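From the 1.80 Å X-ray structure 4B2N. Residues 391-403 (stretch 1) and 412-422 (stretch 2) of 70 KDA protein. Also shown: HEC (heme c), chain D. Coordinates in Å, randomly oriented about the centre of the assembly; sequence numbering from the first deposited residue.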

# COMPACT_ATOMS: atom_id res chain seq x y z
N ALA A 391 -8.56 6.90 20.28
CA ALA A 391 -8.49 5.49 20.67
C ALA A 391 -9.69 4.67 20.24
O ALA A 391 -9.50 3.51 19.91
N SER A 392 -10.90 5.25 20.26
CA SER A 392 -12.11 4.54 19.85
C SER A 392 -12.11 4.07 18.40
O SER A 392 -13.01 3.38 17.99
N CYS A 393 -11.14 4.49 17.60
CA CYS A 393 -11.05 4.01 16.21
C CYS A 393 -9.70 3.46 16.01
O CYS A 393 -9.55 2.33 15.57
N HIS A 394 -8.68 4.28 16.30
CA HIS A 394 -7.33 3.88 15.95
C HIS A 394 -6.74 2.74 16.77
O HIS A 394 -5.91 1.94 16.30
N GLY A 395 -7.15 2.63 18.02
CA GLY A 395 -6.50 1.68 18.91
C GLY A 395 -6.05 2.26 20.22
O GLY A 395 -5.81 3.48 20.32
N VAL A 396 -5.87 1.39 21.22
CA VAL A 396 -5.33 1.80 22.52
C VAL A 396 -3.82 1.53 22.63
O VAL A 396 -3.37 0.38 22.46
N TYR A 397 -3.04 2.60 22.87
CA TYR A 397 -1.59 2.51 22.86
C TYR A 397 -1.00 2.50 24.26
O TYR A 397 0.03 1.92 24.46
N SER A 398 -1.64 3.22 25.17
CA SER A 398 -1.11 3.48 26.50
C SER A 398 -1.24 2.20 27.34
O SER A 398 -2.37 1.64 27.43
N PRO A 399 -0.10 1.70 27.90
CA PRO A 399 -0.21 0.47 28.68
C PRO A 399 -1.23 0.60 29.82
O PRO A 399 -1.92 -0.34 30.16
N ARG A 400 -1.32 1.80 30.37
CA ARG A 400 -2.28 2.05 31.46
C ARG A 400 -3.72 1.84 31.00
O ARG A 400 -4.48 1.16 31.66
N HIS A 401 -4.08 2.38 29.83
CA HIS A 401 -5.41 2.19 29.33
C HIS A 401 -5.57 0.81 28.79
O HIS A 401 -6.67 0.25 28.86
N ALA A 402 -4.48 0.21 28.27
CA ALA A 402 -4.58 -1.17 27.76
C ALA A 402 -4.96 -2.19 28.81
O ALA A 402 -5.60 -3.19 28.49
N ALA A 403 -4.55 -1.95 30.07
CA ALA A 403 -4.93 -2.81 31.20
C ALA A 403 -6.31 -2.49 31.79
O ALA A 403 -6.67 -3.09 32.78
N ARG A 412 -3.28 -7.63 25.65
CA ARG A 412 -2.54 -8.08 24.45
C ARG A 412 -2.96 -7.39 23.15
O ARG A 412 -2.25 -7.49 22.14
N LEU A 413 -4.05 -6.64 23.21
CA LEU A 413 -4.63 -5.96 22.05
C LEU A 413 -4.15 -4.49 21.95
O LEU A 413 -4.65 -3.69 21.13
N LYS A 414 -3.15 -4.13 22.77
CA LYS A 414 -2.60 -2.81 22.74
C LYS A 414 -2.15 -2.53 21.31
O LYS A 414 -1.43 -3.35 20.71
N GLY A 415 -2.53 -1.37 20.79
CA GLY A 415 -2.09 -0.97 19.44
C GLY A 415 -2.75 -1.64 18.22
O GLY A 415 -2.53 -1.20 17.10
N VAL A 416 -3.59 -2.65 18.44
CA VAL A 416 -4.32 -3.29 17.29
C VAL A 416 -5.25 -2.28 16.60
O VAL A 416 -6.00 -1.56 17.27
N ALA A 417 -5.13 -2.20 15.27
CA ALA A 417 -6.08 -1.43 14.48
C ALA A 417 -7.09 -2.42 13.85
O ALA A 417 -6.76 -3.16 12.90
N ALA A 418 -8.31 -2.49 14.39
CA ALA A 418 -9.34 -3.32 13.79
C ALA A 418 -10.68 -2.62 13.70
O ALA A 418 -11.73 -3.24 14.01
N VAL A 419 -10.68 -1.35 13.31
CA VAL A 419 -11.92 -0.66 13.11
C VAL A 419 -11.93 -0.10 11.70
O VAL A 419 -11.08 0.68 11.38
N VAL A 420 -12.92 -0.50 10.89
CA VAL A 420 -13.25 0.17 9.61
C VAL A 420 -14.33 1.20 9.97
O VAL A 420 -15.43 0.86 10.45
N THR A 421 -14.00 2.48 9.82
CA THR A 421 -14.94 3.55 10.23
C THR A 421 -15.90 3.73 9.04
O THR A 421 -15.46 3.95 7.90
N PRO A 422 -17.23 3.64 9.28
CA PRO A 422 -18.12 3.86 8.14
C PRO A 422 -17.87 5.19 7.43
O PRO A 422 -17.49 6.21 8.07

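A heme-binding segment shows how side chains bound to a cofactor can sit beside a neighbouring segment that is joined by a backbone hydrogen bond, waters and side-chain contacts. Cys 393 (chi1 m) points sideways from stretch 2, its SG bonded to HEC CAC at 2.0 Å; His 394 (also m) points away from stretch 2, and its NE2 coordinates HEC FE at 2.0 Å. Near Cys 393, stretch 2 presents Val 419 and Thr 421. Val 419, chi1 t, points toward stretch 1 and sets its CB 3.4 Å from Cys 393 O, while Thr 421, chi1 m, brings OG1 to 3.9 Å from Cys 393 SG and 3.5 Å from HEC CMD.

Farther along, Gly 415 N donates to Val 396 O at 2.6 Å, the single direct hydrogen bond between the stretches. Tyr 397 starts away, yet its m rotamer returns the ring, CE1 lying 3.5 Å from Gly 415 CA. Its OH donates to water 3 (2.8 Å from OH to the water O), which in turn donates to His 394 O and Gly 415 O. Lys 414 extends through t, t chi1 and chi2, its CB 4.1 Å from Ala 402 CB and its CD 3.5 Å from Tyr 397 O. Gly 395 has no room for a side chain: an ideal CB would lie 2.9 Å from Val 416 O. Water 4 accepts from Val 396 N and donates to Leu 413 O and Val 416 O.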

# COMPACT_ATOMS: atom_id res chain seq x y z
CB ALA A 391 -8.25 5.35 22.15
CB SER A 392 -13.40 5.39 20.08
OG SER A 392 -13.41 6.55 19.26
CB CYS A 393 -11.22 5.13 15.19
SG CYS A 393 -12.90 5.77 15.31
CB HIS A 394 -6.43 5.10 15.98
CG HIS A 394 -6.61 5.99 14.83
ND1 HIS A 394 -5.97 5.79 13.62
CD2 HIS A 394 -7.30 7.16 14.72
CE1 HIS A 394 -6.30 6.80 12.79
NE2 HIS A 394 -7.12 7.63 13.44
CB VAL A 396 -6.03 1.00 23.65
CG1 VAL A 396 -5.40 1.32 25.00
CG2 VAL A 396 -7.52 1.30 23.67
CB TYR A 397 -0.91 3.63 22.05
CG TYR A 397 -1.28 3.57 20.59
CD1 TYR A 397 -1.13 2.40 19.88
CD2 TYR A 397 -1.84 4.67 19.97
CE1 TYR A 397 -1.54 2.32 18.54
CE2 TYR A 397 -2.29 4.62 18.66
CZ TYR A 397 -2.11 3.45 17.93
OH TYR A 397 -2.55 3.42 16.64
CB SER A 398 -1.91 4.64 27.11
OG SER A 398 -2.17 4.44 28.48
CB PRO A 399 1.20 0.31 29.26
CG PRO A 399 2.08 0.96 28.24
CD PRO A 399 1.29 2.19 27.85
CB ARG A 400 -2.09 3.44 32.04
CG ARG A 400 -2.98 3.72 33.24
CD ARG A 400 -2.95 5.18 33.70
NE ARG A 400 -1.60 5.64 34.00
CZ ARG A 400 -1.28 6.89 34.32
NH1 ARG A 400 -2.21 7.85 34.40
NH2 ARG A 400 -0.01 7.20 34.53
CB HIS A 401 -5.69 3.24 28.29
CG HIS A 401 -5.79 4.62 28.87
ND1 HIS A 401 -4.70 5.37 29.18
CD2 HIS A 401 -6.88 5.38 29.21
CE1 HIS A 401 -5.08 6.54 29.68
NE2 HIS A 401 -6.41 6.54 29.74
CB ALA A 402 -3.35 -1.61 27.00
CB ALA A 403 -3.87 -2.73 32.30
CB ARG A 412 -2.68 -9.59 24.25
CG ARG A 412 -2.03 -10.36 25.37
CD ARG A 412 -2.29 -11.87 25.23
NE ARG A 412 -3.72 -12.18 25.26
CZ ARG A 412 -4.23 -13.36 24.97
NH1 ARG A 412 -3.42 -14.39 24.66
NH2 ARG A 412 -5.55 -13.55 25.01
CB LEU A 413 -6.16 -6.05 22.11
CG LEU A 413 -6.77 -7.44 21.99
CD1 LEU A 413 -8.30 -7.33 22.08
CD2 LEU A 413 -6.42 -7.97 20.59
CB LYS A 414 -1.37 -2.79 23.62
CG LYS A 414 -0.67 -1.45 23.73
CD LYS A 414 0.35 -1.50 24.87
CE LYS A 414 1.27 -2.70 24.65
NZ LYS A 414 2.62 -2.17 24.93
CB VAL A 416 -5.10 -4.58 17.69
CG1 VAL A 416 -5.98 -5.08 16.54
CG2 VAL A 416 -4.13 -5.67 18.10
CB ALA A 417 -5.32 -0.62 13.40
CB ALA A 418 -9.48 -4.64 14.56
CB VAL A 419 -12.04 0.52 14.12
CG1 VAL A 419 -13.26 1.40 13.85
CG2 VAL A 419 -12.06 -0.00 15.57
CB VAL A 420 -13.71 -0.86 8.55
CG1 VAL A 420 -14.21 -0.20 7.25
CG2 VAL A 420 -12.54 -1.79 8.23
CB THR A 421 -14.17 4.85 10.54
OG1 THR A 421 -13.23 4.64 11.60
CG2 THR A 421 -15.11 6.01 10.85
CB PRO A 422 -19.53 3.91 8.77
CG PRO A 422 -19.37 3.44 10.20
CD PRO A 422 -17.94 3.57 10.59
FE HEC D . -8.03 9.28 12.71
CHA HEC D . -6.71 8.71 9.56
CHB HEC D . -4.92 10.57 13.87
CHC HEC D . -9.43 10.32 15.65
CHD HEC D . -10.60 7.13 12.04
NA HEC D . -6.18 9.46 11.91
C1A HEC D . -5.85 9.33 10.54
C2A HEC D . -4.48 9.75 10.28
C3A HEC D . -3.95 10.28 11.55
C4A HEC D . -5.04 10.16 12.49
CMA HEC D . -2.55 10.81 11.77
CAA HEC D . -3.68 9.57 8.99
CBA HEC D . -3.18 8.08 9.13
CGA HEC D . -2.55 7.59 7.82
O1A HEC D . -2.64 8.35 6.83
O2A HEC D . -1.90 6.49 7.71
NB HEC D . -7.26 10.29 14.45
C1B HEC D . -6.04 10.73 14.78
C2B HEC D . -5.92 11.37 16.09
C3B HEC D . -7.30 11.31 16.61
C4B HEC D . -8.01 10.64 15.53
CMB HEC D . -4.66 11.94 16.70
CAB HEC D . -7.85 11.85 17.91
CBB HEC D . -7.84 13.25 17.99
NC HEC D . -9.60 8.73 13.72
C1C HEC D . -10.16 9.36 14.86
C2C HEC D . -11.51 8.93 15.21
C3C HEC D . -11.84 8.00 14.16
C4C HEC D . -10.69 7.97 13.22
CMC HEC D . -12.36 9.36 16.39
CAC HEC D . -13.16 7.28 14.06
CBC HEC D . -14.36 7.87 14.08
ND HEC D . -8.51 8.10 11.18
C1D HEC D . -9.59 7.36 11.00
C2D HEC D . -9.75 6.67 9.72
C3D HEC D . -8.61 7.14 8.97
C4D HEC D . -7.94 8.02 9.93
CMD HEC D . -10.84 5.73 9.28
CAD HEC D . -8.23 6.77 7.56
CBD HEC D . -8.78 7.92 6.69
CGD HEC D . -8.46 7.74 5.23
O1D HEC D . -9.34 7.77 4.36
O2D HEC D . -7.29 7.54 4.98
O HOH W 1 -8.51 0.67 13.51
O HOH W 2 -8.67 -0.40 16.68
O HOH W 3 -3.39 0.87 15.96
O HOH W 4 -6.17 -1.23 20.23